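Local coordinates for phenylacetic acid degradation protein PaaI (Thermus thermophilus HB8, PDB 1WLV) that probably acts as a hotdog-fold thioesterase that hydrolyses acyl-CoA thioesters, and is seen here as a four-chain assembly with coenzyme A bound, at residues 25-30 with 78-83; 59-64 with 112-117; 82-87 with 96-101. All blocks are in the same frame, centred on the assembly; numbering follows the deposited sequence.

Contact 1. Residues 25-30 with 78-83; sequences GEVRAD and ARVEAR
Val80 lays its CG2 methyl over the peptide carbonyl of Gly25, with CG2 3.3 Å from Gly25 O. The two residues face each other on adjacent antiparallel strands, 20-26 and 79-89, of the hotdog fold, in which a curved sheet wraps round a central helix, here 40-55. With CG1 of Val80 anti to its own carbonyl carbon (chi1 -58°), CG2 is held between backbone N and carbonyl carbon and turned onto the opposing strand. Glycine suits the facing position because it brings no side chain against that methyl. Two backbone bonds close this hydrogen-bonded pair, and the one from Val80 N to Gly25 O is nearly straight (2.8 Å, 174°).

The next pair, Glu26 with Arg79, is non-hydrogen-bonded and sends its side chains to the other face of the sheet, where long charged chains suit an exposed surface; their charged ends do not meet. Ala78 O serves two donors as the strands part: Val27 N reaches it at 2.9 Å, in the carbonyl plane, while Glu26 CA makes a CH···O contact with it at 3.3 Å. Val27 CG2 packs 4.1 Å from Ala78 CB and 4.2 Å from Val80 CG1. The branched apolar chain fits this buried corner, since Val27 also rests on Phe42 of helix 40-55, and Val80 on Leu46 of the same helix.

Beyond the strand, Arg28 takes hold of Asp30 side-on with two nitrogens, and its NH2 also bonds Ala8 O. Arg28 NE meets Asp30 OD1 at 3.0 Å and Arg28 NH2 meets Asp30 OD2 at 3.1 Å, each oxygen using its syn lone pair and each lying somewhat out of the guanidinium plane.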
loop_
_atom_site.group_PDB
_atom_site.type_symbol
_atom_site.label_atom_id
_atom_site.label_comp_id
_atom_site.label_asym_id
_atom_site.label_seq_id
_atom_site.Cartn_x
_atom_site.Cartn_y
_atom_site.Cartn_z
ATOM N N GLY A 25 9.491 21.915 4.309
ATOM C CA GLY A 25 8.404 22.777 3.897
ATOM C C GLY A 25 7.635 23.280 5.103
ATOM O O GLY A 25 7.961 22.952 6.246
ATOM N N GLU A 26 6.612 24.083 4.842
ATOM C CA GLU A 26 5.771 24.634 5.895
ATOM C C GLU A 26 4.328 24.589 5.410
ATOM O O GLU A 26 4.047 24.888 4.250
ATOM C CB GLU A 26 6.178 26.080 6.199
ATOM C CG GLU A 26 5.296 26.782 7.222
ATOM C CD GLU A 26 5.773 28.192 7.546
ATOM O OE1 GLU A 26 5.071 28.904 8.293
ATOM O OE2 GLU A 26 6.853 28.587 7.059
ATOM N N VAL A 27 3.416 24.188 6.287
ATOM C CA VAL A 27 2.009 24.130 5.919
ATOM C C VAL A 27 1.509 25.569 5.831
ATOM O O VAL A 27 1.589 26.321 6.804
ATOM C CB VAL A 27 1.181 23.367 6.978
ATOM C CG1 VAL A 27 -0.289 23.322 6.568
ATOM C CG2 VAL A 27 1.737 21.959 7.149
ATOM N N ARG A 28 1.007 25.948 4.662
ATOM C CA ARG A 28 0.502 27.297 4.443
ATOM C C ARG A 28 -1.015 27.286 4.346
ATOM O O ARG A 28 -1.633 26.225 4.290
ATOM C CB ARG A 28 1.088 27.880 3.154
ATOM C CG ARG A 28 2.610 27.897 3.127
ATOM C CD ARG A 28 3.146 28.565 1.869
ATOM N NE ARG A 28 2.570 27.992 0.653
ATOM C CZ ARG A 28 3.206 27.915 -0.512
ATOM N NH1 ARG A 28 4.448 28.368 -0.624
ATOM N NH2 ARG A 28 2.597 27.396 -1.568
ATOM N N ALA A 29 -1.606 28.475 4.321
ATOM C CA ALA A 29 -3.053 28.610 4.227
ATOM C C ALA A 29 -3.607 27.895 2.992
ATOM O O ALA A 29 -4.708 27.351 3.027
ATOM C CB ALA A 29 -3.432 30.093 4.188
ATOM N N ASP A 30 -2.839 27.898 1.905
ATOM C CA ASP A 30 -3.285 27.267 0.665
ATOM C C ASP A 30 -3.086 25.750 0.618
ATOM O O ASP A 30 -3.360 25.115 -0.402
ATOM C CB ASP A 30 -2.594 27.926 -0.540
ATOM C CG ASP A 30 -1.086 27.739 -0.536
ATOM O OD1 ASP A 30 -0.437 28.043 0.484
ATOM O OD2 ASP A 30 -0.543 27.297 -1.568
ATOM N N ALA A 78 2.879 24.922 10.669
ATOM C CA ALA A 78 3.715 23.788 11.028
ATOM C C ALA A 78 4.874 23.580 10.060
ATOM O O ALA A 78 4.685 23.554 8.839
ATOM C CB ALA A 78 2.875 22.526 11.098
ATOM N N ARG A 79 6.074 23.441 10.618
ATOM C CA ARG A 79 7.277 23.195 9.830
ATOM C C ARG A 79 7.358 21.688 9.663
ATOM O O ARG A 79 7.200 20.942 10.632
ATOM C CB ARG A 79 8.526 23.680 10.564
ATOM C CG ARG A 79 8.683 25.188 10.647
ATOM C CD ARG A 79 9.987 25.528 11.352
ATOM N NE ARG A 79 11.123 24.833 10.749
ATOM C CZ ARG A 79 12.351 24.811 11.262
ATOM N NH1 ARG A 79 12.612 25.451 12.393
ATOM N NH2 ARG A 79 13.319 24.146 10.645
ATOM N N VAL A 80 7.620 21.240 8.443
ATOM C CA VAL A 80 7.686 19.815 8.171
ATOM C C VAL A 80 8.943 19.425 7.409
ATOM O O VAL A 80 9.478 20.216 6.635
ATOM C CB VAL A 80 6.461 19.365 7.345
ATOM C CG1 VAL A 80 5.183 19.697 8.086
ATOM C CG2 VAL A 80 6.463 20.066 5.994
ATOM N N GLU A 81 9.404 18.202 7.645
ATOM C CA GLU A 81 10.578 17.655 6.976
ATOM C C GLU A 81 10.296 16.216 6.558
ATOM O O GLU A 81 9.670 15.458 7.295
ATOM C CB GLU A 81 11.804 17.669 7.899
ATOM C CG GLU A 81 12.497 19.017 8.008
ATOM C CD GLU A 81 13.757 18.968 8.860
ATOM O OE1 GLU A 81 14.429 20.010 8.979
ATOM O OE2 GLU A 81 14.078 17.892 9.409
ATOM N N ALA A 82 10.746 15.855 5.362
ATOM C CA ALA A 82 10.577 14.504 4.860
ATOM C C ALA A 82 11.971 13.968 4.577
ATOM O O ALA A 82 12.716 14.552 3.793
ATOM C CB ALA A 82 9.746 14.502 3.586
ATOM N N ARG A 83 12.323 12.868 5.230
ATOM C CA ARG A 83 13.628 12.261 5.035
ATOM C C ARG A 83 13.468 10.904 4.375
ATOM O O ARG A 83 12.849 10.000 4.932
ATOM C CB ARG A 83 14.356 12.111 6.373
ATOM C CG ARG A 83 15.698 11.408 6.251
ATOM C CD ARG A 83 16.558 11.628 7.484
ATOM N NE ARG A 83 17.813 10.887 7.406
ATOM C CZ ARG A 83 17.907 9.567 7.518
ATOM N NH1 ARG A 83 16.817 8.838 7.718
ATOM N NH2 ARG A 83 19.091 8.974 7.427
#

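Contact 2. Residues 59-64 with 112-117; sequences GPAVAL and GTVFRL. With COA (coenzyme A), chain J.
Strands 61-64 and 112-116 run antiparallel but twist markedly, their directions 135° apart, with Val62 and Phe115 as the hydrogen-bonded pair at the centre and Leu64 N bonded to Thr113 O at 2.9 Å. On the face with Val62, Phe115 has CG anti to its backbone N (chi1 177°), which carries the ring away from strand 61-64 to lie under the pantetheine arm of coenzyme A. Coenzyme A CCP stands over the ring centre, 4.1 Å above its plane, and at the ring's far end Phe115 CZ comes within 3.4 Å of coenzyme A O5A. A flat apolar ring suits this methyl-rich stretch of the ligand. Leu64 CD1 adds to the bed, 3.6 Å from coenzyme A CDP, and Val62 CG2 lies 3.8 Å from C6P of the same ligand. Val62 also meets Leu117 at about a right angle.

Over on the other face Ala61 CB packs 3.9 Å from Val114 CB; the short methyl fits beside the branched valine, which continues to Phe51 of helix 40-55. Arg116 remains polar at the edge: its NE donates to a water that also gives a weak bond to Gly59 O, while its NH1 binds Ser90 O.

Ala63 O accepts the coenzyme A amide N4P in a straight bond (3.2 Å, 166°), so the strand backbone binds the amide while the side chains of Val62 and Ala63 pack on nearby carbons of the arm. Other bonds to the ligand come from the second and third subunits, which implies that the site is shared between subunits.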
loop_
_atom_site.group_PDB
_atom_site.type_symbol
_atom_site.label_atom_id
_atom_site.label_comp_id
_atom_site.label_asym_id
_atom_site.label_seq_id
_atom_site.Cartn_x
_atom_site.Cartn_y
_atom_site.Cartn_z
ATOM N N GLY A 59 19.873 7.213 -10.880
ATOM C CA GLY A 59 19.642 7.192 -12.313
ATOM C C GLY A 59 18.180 7.514 -12.562
ATOM O O GLY A 59 17.417 7.650 -11.604
ATOM N N PRO A 60 17.752 7.635 -13.827
ATOM C CA PRO A 60 16.354 7.950 -14.132
ATOM C C PRO A 60 15.360 6.963 -13.526
ATOM O O PRO A 60 15.443 5.760 -13.762
ATOM C CB PRO A 60 16.327 7.954 -15.662
ATOM C CG PRO A 60 17.409 6.975 -16.024
ATOM C CD PRO A 60 18.506 7.361 -15.064
ATOM N N ALA A 61 14.422 7.487 -12.743
ATOM C CA ALA A 61 13.410 6.652 -12.104
ATOM C C ALA A 61 12.078 7.385 -11.970
ATOM O O ALA A 61 12.043 8.607 -11.816
ATOM C CB ALA A 61 13.902 6.206 -10.729
ATOM N N VAL A 62 10.981 6.632 -12.031
ATOM C CA VAL A 62 9.648 7.213 -11.888
ATOM C C VAL A 62 8.863 6.458 -10.815
ATOM O O VAL A 62 9.098 5.275 -10.584
ATOM C CB VAL A 62 8.860 7.162 -13.218
ATOM C CG1 VAL A 62 9.585 7.982 -14.286
ATOM C CG2 VAL A 62 8.692 5.721 -13.670
ATOM N N ALA A 63 7.933 7.148 -10.163
ATOM C CA ALA A 63 7.129 6.536 -9.112
ATOM C C ALA A 63 6.263 5.414 -9.670
ATOM O O ALA A 63 5.554 5.605 -10.656
ATOM C CB ALA A 63 6.256 7.592 -8.446
ATOM N N LEU A 64 6.326 4.247 -9.033
ATOM C CA LEU A 64 5.546 3.086 -9.456
ATOM C C LEU A 64 4.385 2.811 -8.493
ATOM O O LEU A 64 3.214 2.874 -8.876
ATOM C CB LEU A 64 6.451 1.857 -9.529
ATOM C CG LEU A 64 5.843 0.619 -10.183
ATOM C CD1 LEU A 64 5.462 0.947 -11.622
ATOM C CD2 LEU A 64 6.847 -0.529 -10.142
ATOM N N GLY A 112 7.697 3.954 -0.774
ATOM C CA GLY A 112 7.591 4.014 -2.218
ATOM C C GLY A 112 8.579 3.192 -3.015
ATOM O O GLY A 112 9.724 2.982 -2.610
ATOM N N THR A 113 8.115 2.718 -4.164
ATOM C CA THR A 113 8.953 1.934 -5.051
ATOM C C THR A 113 8.979 2.617 -6.410
ATOM O O THR A 113 7.940 3.036 -6.924
ATOM C CB THR A 113 8.412 0.498 -5.197
ATOM O OG1 THR A 113 8.465 -0.157 -3.922
ATOM C CG2 THR A 113 9.239 -0.290 -6.199
ATOM N N VAL A 114 10.175 2.759 -6.973
ATOM C CA VAL A 114 10.314 3.377 -8.284
ATOM C C VAL A 114 10.651 2.324 -9.312
ATOM O O VAL A 114 11.100 1.222 -8.979
ATOM C CB VAL A 114 11.457 4.422 -8.340
ATOM C CG1 VAL A 114 11.133 5.613 -7.472
ATOM C CG2 VAL A 114 12.776 3.775 -7.921
ATOM N N PHE A 115 10.420 2.680 -10.567
ATOM C CA PHE A 115 10.732 1.824 -11.694
ATOM C C PHE A 115 11.938 2.536 -12.300
ATOM O O PHE A 115 11.853 3.720 -12.631
ATOM C CB PHE A 115 9.555 1.797 -12.680
ATOM C CG PHE A 115 9.813 0.988 -13.920
ATOM C CD1 PHE A 115 10.589 1.500 -14.957
ATOM C CD2 PHE A 115 9.269 -0.285 -14.059
ATOM C CE1 PHE A 115 10.819 0.756 -16.116
ATOM C CE2 PHE A 115 9.493 -1.041 -15.216
ATOM C CZ PHE A 115 10.268 -0.517 -16.247
ATOM N N ARG A 116 13.059 1.831 -12.413
ATOM C CA ARG A 116 14.278 2.429 -12.955
ATOM C C ARG A 116 14.315 2.309 -14.474
ATOM O O ARG A 116 14.495 1.220 -15.012
ATOM C CB ARG A 116 15.508 1.753 -12.333
ATOM C CG ARG A 116 15.526 1.820 -10.808
ATOM C CD ARG A 116 16.807 1.244 -10.228
ATOM N NE ARG A 116 17.975 2.050 -10.574
ATOM C CZ ARG A 116 19.233 1.639 -10.439
ATOM N NH1 ARG A 116 19.491 0.428 -9.965
ATOM N NH2 ARG A 116 20.235 2.440 -10.782
ATOM N N LEU A 117 14.144 3.439 -15.153
ATOM C CA LEU A 117 14.131 3.472 -16.612
ATOM C C LEU A 117 15.418 2.925 -17.208
ATOM O O LEU A 117 16.499 3.229 -16.661
ATOM C CB LEU A 117 13.903 4.909 -17.098
ATOM C CG LEU A 117 12.590 5.560 -16.651
ATOM C CD1 LEU A 117 12.564 7.024 -17.060
ATOM C CD2 LEU A 117 11.419 4.811 -17.259
HETATM N N1A COA J . 5.956 9.637 -23.088
HETATM C C2A COA J . 4.637 9.388 -23.306
HETATM N N3A COA J . 4.129 8.199 -22.880
HETATM C C4A COA J . 4.850 7.240 -22.246
HETATM C C5A COA J . 6.237 7.497 -22.011
HETATM C C6A COA J . 6.732 8.714 -22.457
HETATM N N6A COA J . 8.050 9.004 -22.258
HETATM N N7A COA J . 6.776 6.400 -21.358
HETATM C C8A COA J . 5.746 5.553 -21.225
HETATM N N9A COA J . 4.580 5.985 -21.729
HETATM C C1B COA J . 3.379 5.153 -21.664
HETATM C C2B COA J . 3.107 4.157 -22.801
HETATM O O2B COA J . 2.838 4.739 -24.076
HETATM C C3B COA J . 1.985 3.287 -22.223
HETATM O O3B COA J . 0.688 3.924 -22.337
HETATM P P3B COA J . -0.259 3.245 -23.387
HETATM O O7A COA J . -0.536 1.762 -23.003
HETATM O O8A COA J . 0.386 3.288 -24.806
HETATM O O9A COA J . -1.539 4.118 -23.294
HETATM C C4B COA J . 2.463 3.195 -20.757
HETATM O O4B COA J . 3.068 4.452 -20.458
HETATM C C5B COA J . 3.480 2.053 -20.471
HETATM O O5B COA J . 4.773 2.173 -21.153
HETATM P P1A COA J . 5.596 0.977 -21.725
HETATM O O1A COA J . 4.739 -0.304 -21.862
HETATM O O2A COA J . 6.179 1.468 -23.084
HETATM O O3A COA J . 6.844 0.694 -20.834
HETATM P P2A COA J . 6.981 0.248 -19.342
HETATM O O4A COA J . 6.300 -1.100 -19.153
HETATM O O5A COA J . 8.499 0.171 -19.081
HETATM O O6A COA J . 6.391 1.339 -18.376
HETATM C CBP COA J . 6.372 2.599 -16.291
HETATM C CCP COA J . 6.456 1.202 -16.917
HETATM C CDP COA J . 6.432 2.452 -14.756
HETATM C CEP COA J . 7.634 3.363 -16.763
HETATM C CAP COA J . 5.038 3.211 -16.785
HETATM O OAP COA J . 3.947 2.418 -16.297
HETATM C C9P COA J . 4.810 4.682 -16.425
HETATM O O9P COA J . 5.210 5.598 -17.138
HETATM N N8P COA J . 4.144 4.859 -15.266
HETATM C C7P COA J . 3.856 6.212 -14.793
HETATM C C6P COA J . 5.006 6.787 -13.949
HETATM C C5P COA J . 4.654 8.190 -13.485
HETATM O O5P COA J . 4.238 9.051 -14.255
HETATM N N4P COA J . 4.852 8.361 -12.161
HETATM C C3P COA J . 4.581 9.634 -11.475
HETATM C C2P COA J . 5.560 10.751 -11.876
HETATM S S1P COA J . 7.286 10.324 -11.541
HETATM O O HOH W 1 17.254 4.874 -10.526
HETATM O O HOH W 2 17.660 4.193 -13.791
#

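Contact 3. Residues 82-87 with 96-101; sequences ARAVEV and YRVEVV
Tyr96 lies alongside Glu86, both side chains pointing the same way, and no other residue here loses more surface to the opposite strand than this tyrosine. Glu86 CB and CG both lie 3.5 Å from Tyr96 CE2, and CG anti to the backbone N (chi1 -163°) continues into an extended chain. The carboxylate thereby reaches the phenol: Glu86 OE2 stands 2.6 Å from Tyr96 OH, a weak bond at most, since another acceptor is within reach of the hydroxyl proton, with carboxylate and ring planes 63° apart. Arg58 forms a salt bridge with Glu86 OE1, which is likely to steady the carboxylate. A leucine in place of Tyr96 would probably cost Glu86 OE2 its nearby hydroxyl and open a gap along the glutamate's methylenes.

These strands, 79-89 and 93-102, form an antiparallel beta hairpin within the hotdog sheet, and on the Tyr96 face small and branched residues meet helix 40-55. Ala84 CB touches Val98 CG2 at 3.6 Å, alanine's small methyl packing tightly there.

On the opposite face Arg97 folds back through a bend at chi3 (58°). Val87 CG1 lies over one face of its guanidinium, 3.6 Å from Arg97 NH1, while Val85 CG2 rests 3.9 Å from Arg97 CB. The aliphatic part of arginine suits packing against these two valines, and the Arg97 side chain packs against Arg97 of the fourth subunit.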
loop_
_atom_site.group_PDB
_atom_site.type_symbol
_atom_site.label_atom_id
_atom_site.label_comp_id
_atom_site.label_asym_id
_atom_site.label_seq_id
_atom_site.Cartn_x
_atom_site.Cartn_y
_atom_site.Cartn_z
ATOM N N ALA A 82 10.746 15.855 5.362
ATOM C CA ALA A 82 10.577 14.504 4.860
ATOM C C ALA A 82 11.971 13.968 4.577
ATOM O O ALA A 82 12.716 14.552 3.793
ATOM C CB ALA A 82 9.746 14.502 3.586
ATOM N N ARG A 83 12.323 12.868 5.230
ATOM C CA ARG A 83 13.628 12.261 5.035
ATOM C C ARG A 83 13.468 10.904 4.375
ATOM O O ARG A 83 12.849 10.000 4.932
ATOM C CB ARG A 83 14.356 12.111 6.373
ATOM C CG ARG A 83 15.698 11.408 6.251
ATOM C CD ARG A 83 16.558 11.628 7.484
ATOM N NE ARG A 83 17.813 10.887 7.406
ATOM C CZ ARG A 83 17.907 9.567 7.518
ATOM N NH1 ARG A 83 16.817 8.838 7.718
ATOM N NH2 ARG A 83 19.091 8.974 7.427
ATOM N N ALA A 84 14.030 10.773 3.180
ATOM C CA ALA A 84 13.941 9.537 2.426
ATOM C C ALA A 84 15.199 8.698 2.572
ATOM O O ALA A 84 16.317 9.210 2.460
ATOM C CB ALA A 84 13.697 9.852 0.953
ATOM N N VAL A 85 15.010 7.408 2.830
ATOM C CA VAL A 85 16.125 6.481 2.962
ATOM C C VAL A 85 15.857 5.264 2.088
ATOM O O VAL A 85 14.728 4.787 1.987
ATOM C CB VAL A 85 16.333 6.024 4.423
ATOM C CG1 VAL A 85 16.540 7.234 5.314
ATOM C CG2 VAL A 85 15.149 5.199 4.893
ATOM N N GLU A 86 16.912 4.770 1.460
ATOM C CA GLU A 86 16.823 3.624 0.567
ATOM C C GLU A 86 16.791 2.322 1.366
ATOM O O GLU A 86 17.670 2.074 2.191
ATOM C CB GLU A 86 18.033 3.649 -0.363
ATOM C CG GLU A 86 17.932 2.808 -1.607
ATOM C CD GLU A 86 19.081 3.098 -2.550
ATOM O OE1 GLU A 86 20.200 2.606 -2.301
ATOM O OE2 GLU A 86 18.869 3.843 -3.525
ATOM N N VAL A 87 15.770 1.498 1.135
ATOM C CA VAL A 87 15.670 0.225 1.842
ATOM C C VAL A 87 16.036 -0.930 0.921
ATOM O O VAL A 87 16.403 -2.011 1.383
ATOM C CB VAL A 87 14.256 0.004 2.431
ATOM C CG1 VAL A 87 13.966 1.067 3.487
ATOM C CG2 VAL A 87 13.215 0.055 1.337
ATOM N N TYR A 96 11.994 2.993 -1.101
ATOM C CA TYR A 96 12.414 3.958 -0.094
ATOM C C TYR A 96 11.392 4.182 1.004
ATOM O O TYR A 96 10.183 4.138 0.766
ATOM C CB TYR A 96 12.699 5.319 -0.745
ATOM C CG TYR A 96 13.747 5.264 -1.825
ATOM C CD1 TYR A 96 13.475 4.670 -3.059
ATOM C CD2 TYR A 96 15.039 5.727 -1.584
ATOM C CE1 TYR A 96 14.473 4.527 -4.023
ATOM C CE2 TYR A 96 16.041 5.589 -2.538
ATOM C CZ TYR A 96 15.753 4.985 -3.751
ATOM O OH TYR A 96 16.759 4.809 -4.671
ATOM N N ARG A 97 11.895 4.418 2.208
ATOM C CA ARG A 97 11.043 4.730 3.343
ATOM C C ARG A 97 11.209 6.232 3.528
ATOM O O ARG A 97 12.333 6.739 3.517
ATOM C CB ARG A 97 11.497 4.007 4.619
ATOM C CG ARG A 97 10.920 4.640 5.888
ATOM C CD ARG A 97 11.137 3.809 7.151
ATOM N NE ARG A 97 12.541 3.528 7.430
ATOM C CZ ARG A 97 13.116 2.344 7.243
ATOM N NH1 ARG A 97 12.404 1.325 6.775
ATOM N NH2 ARG A 97 14.401 2.175 7.527
ATOM N N VAL A 98 10.099 6.946 3.664
ATOM C CA VAL A 98 10.163 8.390 3.862
ATOM C C VAL A 98 9.371 8.770 5.101
ATOM O O VAL A 98 8.163 8.550 5.163
ATOM C CB VAL A 98 9.589 9.163 2.654
ATOM C CG1 VAL A 98 9.726 10.662 2.891
ATOM C CG2 VAL A 98 10.312 8.748 1.375
ATOM N N GLU A 99 10.054 9.330 6.094
ATOM C CA GLU A 99 9.380 9.738 7.318
ATOM C C GLU A 99 9.067 11.222 7.254
ATOM O O GLU A 99 9.933 12.033 6.917
ATOM C CB GLU A 99 10.256 9.469 8.544
ATOM C CG GLU A 99 10.724 8.031 8.696
ATOM C CD GLU A 99 11.432 7.798 10.018
ATOM O OE1 GLU A 99 12.162 8.707 10.467
ATOM O OE2 GLU A 99 11.269 6.707 10.602
ATOM N N VAL A 100 7.822 11.569 7.565
ATOM C CA VAL A 100 7.389 12.959 7.566
ATOM C C VAL A 100 7.349 13.369 9.027
ATOM O O VAL A 100 6.582 12.819 9.816
ATOM C CB VAL A 100 5.996 13.118 6.936
ATOM C CG1 VAL A 100 5.577 14.579 6.955
ATOM C CG2 VAL A 100 6.022 12.597 5.500
ATOM N N VAL A 101 8.185 14.338 9.381
ATOM C CA VAL A 101 8.293 14.778 10.761
ATOM C C VAL A 101 8.065 16.264 10.977
ATOM O O VAL A 101 8.486 17.096 10.173
ATOM C CB VAL A 101 9.695 14.424 11.316
ATOM C CG1 VAL A 101 9.801 14.825 12.785
ATOM C CG2 VAL A 101 9.964 12.936 11.131
#

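How the contacts relate
All three contacts join strands of one sheet. Contacts 1 and 3 share Ala82 and Arg83 on strand 79-89, and Glu81 O probably accepts a hydrogen bond from Val101 N at 2.8 Å. Contact 3 meets contact 2 through Gly112 O and Tyr96 N, 2.7 Å apart, as strands 93-102 and 105-116 lie next to each other. Each of these pairs has centres about 15 Å apart, whereas contacts 1 and 2 are about 25 Å apart between centres and do not touch. Contact 2 alone handles coenzyme A directly; in contact 3 the side chain of Tyr96 is about 12 Å from a bound coenzyme A, and contact 1 lies across the chain's centre from contact 2.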